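PDB 3IHU: transcriptional regulator, GntR family from Ralstonia eutropha, which probably binds DNA through a winged helix-turn-helix domain and regulates transcription, its helical FCD domain following in the chain. Local coordinates for residues Ser16-Gly28 / Phe49-Leu63. Residues are numbered along the deposited sequence; the frame is centred on the assembly and turned at random.
Sequences SASDTVFFGIMSG and FGVGRNSVREALQRL
Arg62 reaches across to Phe22, Ser18 and Asp19, meeting a different partner at nearly every step. Its CB sits 3.6 Å from Phe22 CE1. CD then passes Ser18 OG, and a bend at chi3 turns the chain so that NE and CZ run over one face of the Phe22 ring. The guanidinium lies nearly flat there, its plane 21° from the ring and Arg62 CZ 4.3 Å from the centroid of the Phe22 ring: a cation-pi stack. At its edge, Arg62 NH1 and NH2 both donate to Asp19 OD1, each at 2.7 Å, in an end-on salt bridge to one oxygen, with the carboxylate turned 70° from the guanidinium. Arg62 NH1 also donates to Ser18 OG at 2.8 Å, and that hydroxyl in turn donates a weak hydrogen bond to Glu58 OE2.

Beside this polar edge the helices, crossing at -46°, close where Ala59, a small residue, meets Val21: Ala59 CB lies 3.4 Å from Val21 CB, tighter than usual. Leu63 wedges among Val21, Phe22, Ile25 and Met26. Phe49, from the end of helix 42-49, lays its ring face over Val21 CA in a CH-pi contact. Helices 17-31, 42-49 and 53-65 thus form the three-helix part of a winged helix-turn-helix, with 53-65 probably the recognition helix, as in GntR relatives. Asp19 at its edge and Phe22 on its face together fix the rotation of the positive guanidinium, tying helix 17-31 to helix 53-65 by charge as well as by apolar contact.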
loop_
_atom_site.group_PDB
_atom_site.type_symbol
_atom_site.label_atom_id
_atom_site.label_comp_id
_atom_site.label_asym_id
_atom_site.label_seq_id
_atom_site.Cartn_x
_atom_site.Cartn_y
_atom_site.Cartn_z
ATOM N N SER A 16 -0.733 13.732 13.413
ATOM C CA SER A 16 -2.017 14.094 14.106
ATOM C C SER A 16 -2.713 12.845 14.666
ATOM O O SER A 16 -2.497 11.726 14.185
ATOM C CB SER A 16 -2.968 14.827 13.148
ATOM O OG SER A 16 -3.585 13.909 12.241
ATOM N N ALA A 17 -3.565 13.042 15.670
ATOM C CA ALA A 17 -4.329 11.936 16.259
ATOM C C ALA A 17 -5.167 11.214 15.187
ATOM O O ALA A 17 -5.319 9.981 15.232
ATOM C CB ALA A 17 -5.217 12.422 17.431
ATOM N N SER A 18 -5.688 11.982 14.223
ATOM C CA SER A 18 -6.507 11.462 13.107
ATOM C C SER A 18 -5.720 10.523 12.227
ATOM O O SER A 18 -6.247 9.484 11.756
ATOM C CB SER A 18 -7.027 12.637 12.254
ATOM O OG SER A 18 -7.681 12.216 11.067
ATOM N N ASP A 19 -4.462 10.891 11.979
ATOM C CA ASP A 19 -3.556 10.067 11.206
ATOM C C ASP A 19 -3.360 8.665 11.788
ATOM O O ASP A 19 -3.220 7.708 11.031
ATOM C CB ASP A 19 -2.175 10.727 11.083
ATOM C CG ASP A 19 -2.155 11.910 10.096
ATOM O OD1 ASP A 19 -3.190 12.203 9.425
ATOM O OD2 ASP A 19 -1.090 12.568 10.011
ATOM N N THR A 20 -3.355 8.541 13.104
ATOM C CA THR A 20 -3.075 7.264 13.731
ATOM C C THR A 20 -4.209 6.278 13.463
ATOM O O THR A 20 -3.966 5.094 13.291
ATOM C CB THR A 20 -2.858 7.346 15.266
ATOM O OG1 THR A 20 -4.122 7.409 15.919
ATOM C CG2 THR A 20 -1.968 8.527 15.701
ATOM N N VAL A 21 -5.443 6.765 13.398
ATOM C CA VAL A 21 -6.579 5.924 12.964
ATOM C C VAL A 21 -6.591 5.691 11.441
ATOM O O VAL A 21 -6.885 4.575 10.935
ATOM C CB VAL A 21 -7.908 6.552 13.411
ATOM C CG1 VAL A 21 -9.064 5.676 13.021
ATOM C CG2 VAL A 21 -7.885 6.822 14.929
ATOM N N PHE A 22 -6.321 6.743 10.693
ATOM C CA PHE A 22 -6.316 6.646 9.227
ATOM C C PHE A 22 -5.286 5.615 8.759
ATOM O O PHE A 22 -5.618 4.667 8.038
ATOM C CB PHE A 22 -6.007 8.001 8.624
ATOM C CG PHE A 22 -6.002 8.030 7.117
ATOM C CD1 PHE A 22 -7.182 8.060 6.403
ATOM C CD2 PHE A 22 -4.801 8.093 6.420
ATOM C CE1 PHE A 22 -7.176 8.134 5.014
ATOM C CE2 PHE A 22 -4.798 8.158 5.020
ATOM C CZ PHE A 22 -5.988 8.175 4.336
ATOM N N PHE A 23 -4.059 5.763 9.228
ATOM C CA PHE A 23 -3.007 4.837 8.843
ATOM C C PHE A 23 -3.100 3.490 9.563
ATOM O O PHE A 23 -2.749 2.452 8.982
ATOM C CB PHE A 23 -1.642 5.496 9.006
ATOM C CG PHE A 23 -1.419 6.615 8.027
ATOM C CD1 PHE A 23 -1.282 6.339 6.653
ATOM C CD2 PHE A 23 -1.356 7.933 8.450
ATOM C CE1 PHE A 23 -1.080 7.375 5.727
ATOM C CE2 PHE A 23 -1.168 8.969 7.531
ATOM C CZ PHE A 23 -1.026 8.687 6.171
ATOM N N GLY A 24 -3.584 3.501 10.802
ATOM C CA GLY A 24 -3.815 2.282 11.547
ATOM C C GLY A 24 -4.790 1.313 10.907
ATOM O O GLY A 24 -4.570 0.084 10.946
ATOM N N ILE A 25 -5.875 1.832 10.316
ATOM C CA ILE A 25 -6.853 0.944 9.700
ATOM C C ILE A 25 -6.308 0.448 8.358
ATOM O O ILE A 25 -6.475 -0.698 7.987
ATOM C CB ILE A 25 -8.219 1.605 9.567
ATOM C CG1 ILE A 25 -8.887 1.690 10.956
ATOM C CG2 ILE A 25 -9.091 0.834 8.589
ATOM C CD1 ILE A 25 -10.072 2.648 10.990
HETATM N N MSE A 26 -5.605 1.307 7.660
HETATM C CA MSE A 26 -4.997 0.898 6.392
HETATM C C MSE A 26 -3.892 -0.127 6.619
HETATM O O MSE A 26 -3.889 -1.168 5.966
HETATM C CB MSE A 26 -4.547 2.122 5.582
HETATM C CG MSE A 26 -5.609 2.419 4.496
HETATM SE SE MSE A 26 -5.490 4.130 3.731
HETATM C CE MSE A 26 -3.669 4.551 4.283
ATOM N N SER A 27 -3.021 0.111 7.584
ATOM C CA SER A 27 -2.013 -0.899 7.894
ATOM C C SER A 27 -2.603 -2.204 8.460
ATOM O O SER A 27 -2.170 -3.294 8.067
ATOM C CB SER A 27 -0.946 -0.366 8.828
ATOM O OG SER A 27 -1.545 0.110 10.004
ATOM N N GLY A 28 -3.586 -2.090 9.358
ATOM C CA GLY A 28 -4.296 -3.253 9.887
ATOM C C GLY A 28 -4.961 -4.111 8.818
ATOM O O GLY A 28 -4.973 -5.329 8.923
ATOM N N PHE A 49 -7.369 2.853 19.415
ATOM C CA PHE A 49 -6.288 3.742 19.015
ATOM C C PHE A 49 -5.863 4.721 20.086
ATOM O O PHE A 49 -4.860 5.405 19.954
ATOM C CB PHE A 49 -6.649 4.411 17.688
ATOM C CG PHE A 49 -6.592 3.478 16.537
ATOM C CD1 PHE A 49 -5.363 3.019 16.078
ATOM C CD2 PHE A 49 -7.747 3.040 15.903
ATOM C CE1 PHE A 49 -5.287 2.138 15.005
ATOM C CE2 PHE A 49 -7.679 2.174 14.813
ATOM C CZ PHE A 49 -6.455 1.725 14.355
ATOM N N GLY A 50 -6.607 4.783 21.174
ATOM C CA GLY A 50 -6.312 5.739 22.205
ATOM C C GLY A 50 -6.455 7.179 21.776
ATOM O O GLY A 50 -5.776 8.035 22.298
ATOM N N VAL A 51 -7.381 7.474 20.877
ATOM C CA VAL A 51 -7.642 8.876 20.491
ATOM C C VAL A 51 -9.113 9.204 20.764
ATOM O O VAL A 51 -9.887 8.314 21.110
ATOM C CB VAL A 51 -7.277 9.104 19.021
ATOM C CG1 VAL A 51 -5.805 8.712 18.764
ATOM C CG2 VAL A 51 -8.197 8.302 18.116
ATOM N N GLY A 52 -9.494 10.479 20.625
ATOM C CA GLY A 52 -10.853 10.923 20.938
ATOM C C GLY A 52 -11.805 10.796 19.751
ATOM O O GLY A 52 -11.377 10.574 18.596
ATOM N N ARG A 53 -13.086 10.962 20.058
ATOM C CA ARG A 53 -14.159 10.925 19.086
ATOM C C ARG A 53 -13.926 11.794 17.853
ATOM O O ARG A 53 -14.026 11.278 16.736
ATOM C CB ARG A 53 -15.480 11.311 19.713
ATOM C CG ARG A 53 -15.948 10.346 20.769
ATOM C CD ARG A 53 -17.196 10.874 21.449
ATOM N NE ARG A 53 -17.608 10.050 22.599
ATOM C CZ ARG A 53 -18.211 8.857 22.498
ATOM N NH1 ARG A 53 -18.479 8.321 21.306
ATOM N NH2 ARG A 53 -18.566 8.179 23.586
ATOM N N ASN A 54 -13.603 13.077 18.026
ATOM C CA ASN A 54 -13.380 13.950 16.848
ATOM C C ASN A 54 -12.349 13.379 15.898
ATOM O O ASN A 54 -12.568 13.361 14.679
ATOM C CB ASN A 54 -13.040 15.413 17.227
ATOM C CG ASN A 54 -14.264 16.192 17.692
ATOM O OD1 ASN A 54 -15.388 15.671 17.628
ATOM N ND2 ASN A 54 -14.060 17.451 18.175
ATOM N N SER A 55 -11.244 12.875 16.439
ATOM C CA SER A 55 -10.202 12.293 15.602
ATOM C C SER A 55 -10.673 11.024 14.872
ATOM O O SER A 55 -10.345 10.859 13.701
ATOM C CB SER A 55 -8.912 12.014 16.406
ATOM O OG SER A 55 -8.422 13.215 16.987
ATOM N N VAL A 56 -11.441 10.161 15.538
ATOM C CA VAL A 56 -12.023 8.986 14.865
ATOM C C VAL A 56 -12.901 9.441 13.710
ATOM O O VAL A 56 -12.734 8.992 12.595
ATOM C CB VAL A 56 -12.847 8.087 15.810
ATOM C CG1 VAL A 56 -13.635 7.036 15.005
ATOM C CG2 VAL A 56 -11.937 7.435 16.859
ATOM N N ARG A 57 -13.810 10.365 13.989
ATOM C CA ARG A 57 -14.713 10.857 12.979
ATOM C C ARG A 57 -13.969 11.397 11.764
ATOM O O ARG A 57 -14.308 11.077 10.626
ATOM C CB ARG A 57 -15.615 11.913 13.585
ATOM C CG ARG A 57 -16.612 11.303 14.516
ATOM C CD ARG A 57 -17.519 12.338 15.135
ATOM N NE ARG A 57 -18.168 11.753 16.306
ATOM C CZ ARG A 57 -18.788 12.424 17.267
ATOM N NH1 ARG A 57 -18.891 13.760 17.235
ATOM N NH2 ARG A 57 -19.322 11.752 18.281
ATOM N N GLU A 58 -12.947 12.202 12.018
ATOM C CA GLU A 58 -12.137 12.774 10.966
ATOM C C GLU A 58 -11.391 11.705 10.170
ATOM O O GLU A 58 -11.339 11.755 8.926
ATOM C CB GLU A 58 -11.151 13.786 11.564
ATOM C CG GLU A 58 -10.184 14.327 10.524
ATOM C CD GLU A 58 -9.181 15.325 11.092
ATOM O OE1 GLU A 58 -9.531 16.060 12.044
ATOM O OE2 GLU A 58 -8.039 15.347 10.585
ATOM N N ALA A 59 -10.805 10.732 10.875
ATOM C CA ALA A 59 -10.110 9.634 10.210
ATOM C C ALA A 59 -11.096 8.830 9.350
ATOM O O ALA A 59 -10.778 8.457 8.207
ATOM C CB ALA A 59 -9.411 8.749 11.218
ATOM N N LEU A 60 -12.285 8.563 9.883
ATOM C CA LEU A 60 -13.296 7.817 9.137
ATOM C C LEU A 60 -13.717 8.587 7.877
ATOM O O LEU A 60 -13.840 7.973 6.804
ATOM C CB LEU A 60 -14.521 7.463 10.002
ATOM C CG LEU A 60 -14.217 6.344 11.016
ATOM C CD1 LEU A 60 -15.366 6.057 11.971
ATOM C CD2 LEU A 60 -13.784 5.042 10.297
ATOM N N GLN A 61 -13.903 9.907 8.007
ATOM C CA GLN A 61 -14.219 10.766 6.849
ATOM C C GLN A 61 -13.149 10.612 5.783
ATOM O O GLN A 61 -13.484 10.435 4.612
ATOM C CB GLN A 61 -14.379 12.269 7.247
ATOM N N ARG A 62 -11.877 10.660 6.188
ATOM C CA ARG A 62 -10.764 10.561 5.247
ATOM C C ARG A 62 -10.711 9.170 4.575
ATOM O O ARG A 62 -10.392 9.042 3.377
ATOM C CB ARG A 62 -9.436 10.837 5.940
ATOM C CG ARG A 62 -9.167 12.303 6.261
ATOM C CD ARG A 62 -8.120 12.471 7.354
ATOM N NE ARG A 62 -6.801 12.021 6.918
ATOM C CZ ARG A 62 -5.733 11.922 7.713
ATOM N NH1 ARG A 62 -5.813 12.228 9.011
ATOM N NH2 ARG A 62 -4.576 11.515 7.210
ATOM N N LEU A 63 -10.995 8.131 5.364
ATOM C CA LEU A 63 -11.042 6.746 4.849
ATOM C C LEU A 63 -12.205 6.547 3.835
ATOM O O LEU A 63 -12.041 5.854 2.813
ATOM C CB LEU A 63 -11.176 5.767 6.017
ATOM C CG LEU A 63 -9.903 5.502 6.816
ATOM C CD1 LEU A 63 -10.219 4.774 8.115
ATOM C CD2 LEU A 63 -8.825 4.767 5.937
#